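Local coordinates for protein nitrite oxidoreductase subunit B (Kuenenia stuttgartiensis, PDB 7B04) that probably carries electrons through a chain of iron-sulfur clusters between the catalytic subunit and a heme-bearing partner of nitrite oxidoreductase in an anammox bacterium, at residues G69-S74 / R140-G145; F331-R336 / K371-Y376. All coordinates share one frame; numbering follows the deposited sequence.

Interaction 1: G69-S74 / R140-G145; sequences GGFPQS and RSPNFG
Gln73 and Arg140, Phe71 and Pro142, and Phe144 and the Gly69-Gly70 backbone are the pairs that join two irregular loops in a buried loop-to-loop contact. Segment 69-74 links strand 62-66 to helix 75-81, and segment 140-145 belongs to the long connection between helix 116-123 and strand 159-160. The central polar link is the Gln73 amide. Its NE2 gives a nearly straight hydrogen bond of 2.9 Å to Arg140 O; the acceptor lies in the amide plane, whereas the donor stands above the carbonyl plane of Arg140. With CG beside the backbone N (chi1 -45°) and the chain extended beyond it, the amide extends to the other loop. On its other branch, OE1 accepts a hydrogen bond from a water that in turn receives one from Arg140 NH2. That arginine also binds Lys137 O through NE and forms a salt bridge through NH2 to Asp1120 of subunit A.

Two aromatic rings pack near this link. Phe71 CD1 approaches Pro142 CA at 3.6 Å and CB at 3.9 Å, while Trp139 and Trp59 meet its ring edge-to-face; the Phe71 side chain lies about 10 Å from a bound [4Fe-4S] cluster. Phe144 closes a type I turn that begins at Ser141, and Gln73 CB covers one face of its ring, 4.1 Å above the plane toward the rim. Gly69 CA lies beside Phe144 O, to which Gly70 N adds a weak bond. Ring packing and glycine backbone contacts thus join the loops around one glutamine, whose N-H and carbonyl oxygen both serve Arg140, directly and through a water, which probably fixes the rotation of the amide.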
loop_
_atom_site.group_PDB
_atom_site.type_symbol
_atom_site.label_atom_id
_atom_site.label_comp_id
_atom_site.label_asym_id
_atom_site.label_seq_id
_atom_site.Cartn_x
_atom_site.Cartn_y
_atom_site.Cartn_z
ATOM N N GLY A 69 12.595 -11.456 -5.583
ATOM C CA GLY A 69 11.255 -11.242 -6.083
ATOM C C GLY A 69 11.153 -11.232 -7.599
ATOM O O GLY A 69 12.142 -11.100 -8.313
ATOM N N GLY A 70 9.923 -11.394 -8.084
ATOM C CA GLY A 70 9.657 -11.331 -9.510
ATOM C C GLY A 70 8.224 -11.602 -9.925
ATOM O O GLY A 70 7.496 -12.319 -9.230
ATOM N N PHE A 71 7.820 -11.051 -11.066
ATOM C CA PHE A 71 6.530 -11.352 -11.686
ATOM C C PHE A 71 6.744 -11.516 -13.182
ATOM O O PHE A 71 7.030 -10.517 -13.876
ATOM C CB PHE A 71 5.492 -10.268 -11.429
ATOM C CG PHE A 71 4.218 -10.459 -12.209
ATOM C CD1 PHE A 71 3.305 -11.430 -11.834
ATOM C CD2 PHE A 71 3.953 -9.698 -13.337
ATOM C CE1 PHE A 71 2.137 -11.621 -12.558
ATOM C CE2 PHE A 71 2.786 -9.890 -14.062
ATOM C CZ PHE A 71 1.880 -10.851 -13.671
ATOM N N PRO A 72 6.629 -12.734 -13.728
ATOM C CA PRO A 72 6.259 -13.981 -13.049
ATOM C C PRO A 72 7.375 -14.454 -12.127
ATOM O O PRO A 72 8.493 -13.931 -12.212
ATOM C CB PRO A 72 6.051 -14.962 -14.219
ATOM C CG PRO A 72 5.955 -14.090 -15.450
ATOM C CD PRO A 72 6.877 -12.970 -15.156
ATOM N N GLN A 73 7.078 -15.436 -11.285
ATOM C CA GLN A 73 8.015 -15.844 -10.241
ATOM C C GLN A 73 9.353 -16.290 -10.826
ATOM O O GLN A 73 9.413 -17.193 -11.671
ATOM C CB GLN A 73 7.389 -16.962 -9.415
ATOM C CG GLN A 73 5.942 -16.668 -9.043
ATOM C CD GLN A 73 5.201 -17.874 -8.515
ATOM O OE1 GLN A 73 5.773 -18.953 -8.362
ATOM N NE2 GLN A 73 3.917 -17.698 -8.234
ATOM N N SER A 74 10.422 -15.651 -10.356
ATOM C CA SER A 74 11.797 -15.980 -10.734
ATOM C C SER A 74 12.008 -15.886 -12.245
ATOM O O SER A 74 12.683 -16.719 -12.854
ATOM C CB SER A 74 12.181 -17.363 -10.213
ATOM O OG SER A 74 12.239 -17.376 -8.800
ATOM N N ARG A 140 0.986 -16.338 -10.555
ATOM C CA ARG A 140 0.481 -15.994 -9.240
ATOM C C ARG A 140 1.533 -15.197 -8.473
ATOM O O ARG A 140 2.695 -15.096 -8.879
ATOM C CB ARG A 140 0.104 -17.256 -8.465
ATOM C CG ARG A 140 -0.625 -18.299 -9.296
ATOM C CD ARG A 140 -0.945 -19.543 -8.479
ATOM N NE ARG A 140 0.246 -20.309 -8.130
ATOM C CZ ARG A 140 0.240 -21.361 -7.319
ATOM N NH1 ARG A 140 -0.895 -21.774 -6.772
ATOM N NH2 ARG A 140 1.371 -22.003 -7.056
ATOM N N SER A 141 1.105 -14.622 -7.347
ATOM C CA SER A 141 1.997 -13.891 -6.454
ATOM C C SER A 141 2.713 -12.762 -7.186
ATOM O O SER A 141 3.936 -12.825 -7.361
ATOM C CB SER A 141 3.020 -14.841 -5.836
ATOM O OG SER A 141 2.377 -15.890 -5.132
ATOM N N PRO A 142 2.000 -11.728 -7.639
ATOM C CA PRO A 142 2.686 -10.637 -8.349
ATOM C C PRO A 142 3.701 -9.907 -7.489
ATOM O O PRO A 142 4.674 -9.361 -8.024
ATOM C CB PRO A 142 1.533 -9.714 -8.772
ATOM C CG PRO A 142 0.306 -10.565 -8.705
ATOM C CD PRO A 142 0.547 -11.513 -7.575
ATOM N N ASN A 143 3.510 -9.885 -6.168
ATOM C CA ASN A 143 4.473 -9.309 -5.239
ATOM C C ASN A 143 5.364 -10.371 -4.611
ATOM O O ASN A 143 5.820 -10.208 -3.473
ATOM C CB ASN A 143 3.761 -8.505 -4.153
ATOM C CG ASN A 143 4.582 -7.324 -3.671
ATOM O OD1 ASN A 143 5.742 -7.164 -4.053
ATOM N ND2 ASN A 143 3.982 -6.486 -2.834
ATOM N N PHE A 144 5.588 -11.472 -5.329
ATOM C CA PHE A 144 6.463 -12.546 -4.879
ATOM C C PHE A 144 7.774 -11.996 -4.331
ATOM O O PHE A 144 8.424 -11.162 -4.965
ATOM C CB PHE A 144 6.729 -13.496 -6.049
ATOM C CG PHE A 144 7.590 -14.673 -5.704
ATOM C CD1 PHE A 144 7.113 -15.685 -4.887
ATOM C CD2 PHE A 144 8.871 -14.782 -6.219
ATOM C CE1 PHE A 144 7.904 -16.774 -4.578
ATOM C CE2 PHE A 144 9.667 -15.868 -5.915
ATOM C CZ PHE A 144 9.183 -16.866 -5.094
ATOM N N GLY A 145 8.139 -12.446 -3.132
ATOM C CA GLY A 145 9.381 -12.021 -2.513
ATOM C C GLY A 145 9.429 -10.566 -2.102
ATOM O O GLY A 145 10.501 -9.954 -2.147
HETATM O O HOH W 1 4.071 -21.434 -8.218
#

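Interaction 2: F331-R336 / K371-Y376; sequences FMVPSR and KKFTMY
Arg336 lays its side chain across Tyr376, linking the start of helix 336-342 to strand 371-383. CG is anti to the backbone N (chi1 174°), and the chain runs extended as far as NE. Beyond CB, CG lies 4.2 Å from Tyr376 CD2, and CD comes within 3.8 Å of that same CD2. NE continues over CD2 and CG, and CZ lies 3.4 Å from Tyr376 CG. NH2 reaches Tyr376 CB and CG, while NH1 stands over the middle of the ring. The guanidinium is therefore stacked flat on the phenol, planes 5° apart, in a cation-pi contact with CZ 3.7 Å from the ring centroid. Salt bridges from NH2 to Asp378 and from NH1 to Glu359 hold its rotation. An alanine here would probably leave those two carboxylates without their cationic mate and uncover this face of the tyrosine ring.

Farther back along the strand the contact is apolar. Val333 CG1 meets Phe373 CB at 3.5 Å, and Val333 CB touches Lys371 CE, whose NZ pairs with Glu329. Pro334 CD lies 3.7 Å from Phe373 CE1, with Pro334 O at the ring edge. A linker between helices 324-332 and 336-342 is thus packed on one strand of an antiparallel sheet, with a planar cation-pi stack at one end.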
loop_
_atom_site.group_PDB
_atom_site.type_symbol
_atom_site.label_atom_id
_atom_site.label_comp_id
_atom_site.label_asym_id
_atom_site.label_seq_id
_atom_site.Cartn_x
_atom_site.Cartn_y
_atom_site.Cartn_z
ATOM N N PHE A 331 25.727 9.898 -8.873
ATOM C CA PHE A 331 24.487 10.126 -8.133
ATOM C C PHE A 331 24.730 10.472 -6.667
ATOM O O PHE A 331 24.093 11.390 -6.137
ATOM C CB PHE A 331 23.577 8.899 -8.222
ATOM C CG PHE A 331 22.495 8.881 -7.177
ATOM C CD1 PHE A 331 21.343 9.628 -7.346
ATOM C CD2 PHE A 331 22.640 8.134 -6.016
ATOM C CE1 PHE A 331 20.350 9.626 -6.386
ATOM C CE2 PHE A 331 21.653 8.132 -5.050
ATOM C CZ PHE A 331 20.506 8.879 -5.236
ATOM N N MET A 332 25.624 9.741 -5.991
ATOM C CA MET A 332 25.762 9.894 -4.543
ATOM C C MET A 332 26.182 11.304 -4.158
ATOM O O MET A 332 25.784 11.806 -3.101
ATOM C CB MET A 332 26.774 8.889 -3.998
ATOM C CG MET A 332 26.395 7.439 -4.203
ATOM S SD MET A 332 27.701 6.339 -3.631
ATOM C CE MET A 332 27.620 6.617 -1.865
ATOM N N VAL A 333 26.973 11.956 -5.002
ATOM C CA VAL A 333 27.298 13.369 -4.845
ATOM C C VAL A 333 26.882 14.046 -6.142
ATOM O O VAL A 333 27.691 14.145 -7.076
ATOM C CB VAL A 333 28.793 13.575 -4.550
ATOM C CG1 VAL A 333 29.052 14.993 -4.083
ATOM C CG2 VAL A 333 29.282 12.567 -3.519
ATOM N N PRO A 334 25.640 14.511 -6.254
ATOM C CA PRO A 334 25.155 14.986 -7.553
ATOM C C PRO A 334 25.875 16.249 -7.990
ATOM O O PRO A 334 26.113 17.160 -7.194
ATOM C CB PRO A 334 23.665 15.256 -7.303
ATOM C CG PRO A 334 23.335 14.507 -6.053
ATOM C CD PRO A 334 24.583 14.530 -5.231
ATOM N N SER A 335 26.221 16.293 -9.274
ATOM C CA SER A 335 26.687 17.532 -9.867
ATOM C C SER A 335 25.559 18.560 -9.833
ATOM O O SER A 335 24.394 18.241 -9.581
ATOM C CB SER A 335 27.186 17.296 -11.293
ATOM O OG SER A 335 26.110 17.029 -12.173
ATOM N N ARG A 336 25.917 19.817 -10.094
ATOM C CA ARG A 336 24.914 20.876 -10.089
ATOM C C ARG A 336 23.825 20.637 -11.130
ATOM O O ARG A 336 22.639 20.857 -10.856
ATOM C CB ARG A 336 25.576 22.231 -10.323
ATOM C CG ARG A 336 24.572 23.351 -10.473
ATOM C CD ARG A 336 25.243 24.701 -10.517
ATOM N NE ARG A 336 24.298 25.770 -10.218
ATOM C CZ ARG A 336 24.653 27.014 -9.924
ATOM N NH1 ARG A 336 25.936 27.346 -9.893
ATOM N NH2 ARG A 336 23.728 27.926 -9.663
ATOM N N LYS A 371 34.220 13.501 -1.309
ATOM C CA LYS A 371 34.388 14.635 -2.210
ATOM C C LYS A 371 33.411 15.735 -1.804
ATOM O O LYS A 371 32.489 15.517 -1.013
ATOM C CB LYS A 371 34.291 14.231 -3.691
ATOM C CG LYS A 371 32.947 13.890 -4.270
ATOM C CD LYS A 371 33.187 13.479 -5.720
ATOM C CE LYS A 371 31.917 13.354 -6.530
ATOM N NZ LYS A 371 32.239 13.045 -7.953
ATOM N N LYS A 372 33.616 16.926 -2.364
ATOM C CA LYS A 372 32.883 18.119 -1.958
ATOM C C LYS A 372 31.599 18.312 -2.757
ATOM O O LYS A 372 31.601 18.237 -3.990
ATOM C CB LYS A 372 33.782 19.345 -2.118
ATOM C CG LYS A 372 33.059 20.678 -2.117
ATOM C CD LYS A 372 34.036 21.815 -1.867
ATOM C CE LYS A 372 33.585 23.102 -2.534
ATOM N NZ LYS A 372 33.447 24.206 -1.544
ATOM N N PHE A 373 30.501 18.536 -2.035
ATOM C CA PHE A 373 29.180 18.758 -2.611
ATOM C C PHE A 373 28.720 20.176 -2.297
ATOM O O PHE A 373 28.699 20.578 -1.128
ATOM C CB PHE A 373 28.167 17.746 -2.069
ATOM C CG PHE A 373 26.744 18.057 -2.438
ATOM C CD1 PHE A 373 26.255 17.741 -3.695
ATOM C CD2 PHE A 373 25.897 18.667 -1.528
ATOM C CE1 PHE A 373 24.947 18.028 -4.036
ATOM C CE2 PHE A 373 24.592 18.959 -1.866
ATOM C CZ PHE A 373 24.115 18.638 -3.120
ATOM N N THR A 374 28.351 20.927 -3.334
ATOM C CA THR A 374 27.750 22.243 -3.188
ATOM C C THR A 374 26.393 22.245 -3.874
ATOM O O THR A 374 26.212 21.640 -4.935
ATOM C CB THR A 374 28.627 23.362 -3.768
ATOM O OG1 THR A 374 28.606 23.302 -5.199
ATOM C CG2 THR A 374 30.054 23.242 -3.273
ATOM N N MET A 375 25.433 22.919 -3.255
ATOM C CA MET A 375 24.060 22.931 -3.742
ATOM C C MET A 375 23.578 24.367 -3.876
ATOM O O MET A 375 23.746 25.173 -2.953
ATOM C CB MET A 375 23.128 22.149 -2.803
ATOM C CG MET A 375 21.668 22.159 -3.222
ATOM S SD MET A 375 20.642 21.216 -2.083
ATOM C CE MET A 375 20.739 22.230 -0.609
ATOM N N TYR A 376 22.975 24.670 -5.025
ATOM C CA TYR A 376 22.461 25.991 -5.357
ATOM C C TYR A 376 20.958 25.871 -5.578
ATOM O O TYR A 376 20.457 24.807 -5.955
ATOM C CB TYR A 376 23.142 26.544 -6.619
ATOM C CG TYR A 376 24.657 26.462 -6.604
ATOM C CD1 TYR A 376 25.433 27.596 -6.393
ATOM C CD2 TYR A 376 25.311 25.253 -6.804
ATOM C CE1 TYR A 376 26.825 27.518 -6.373
ATOM C CE2 TYR A 376 26.690 25.172 -6.783
ATOM C CZ TYR A 376 27.443 26.305 -6.569
ATOM O OH TYR A 376 28.820 26.227 -6.549
#

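In the fold
The two contacts lie in series along the chain, their centres about 37 Å apart and their nearest atoms about 21 Å apart, and they share no elements. Interaction 1 is buried, joins two loops close to an iron-sulfur cluster, and combines an amide hydrogen bond, a water bridge and backbone carbonyl contacts with its ring packing. Interaction 2 is only partly buried, lies away from the metal clusters and the heme, and sets a linker between helices against a strand without a hydrogen bond across it; apolar packing passes into a charged, stacked end. Subunit A borders both, through specific polar bonds at the first and through packing at the second.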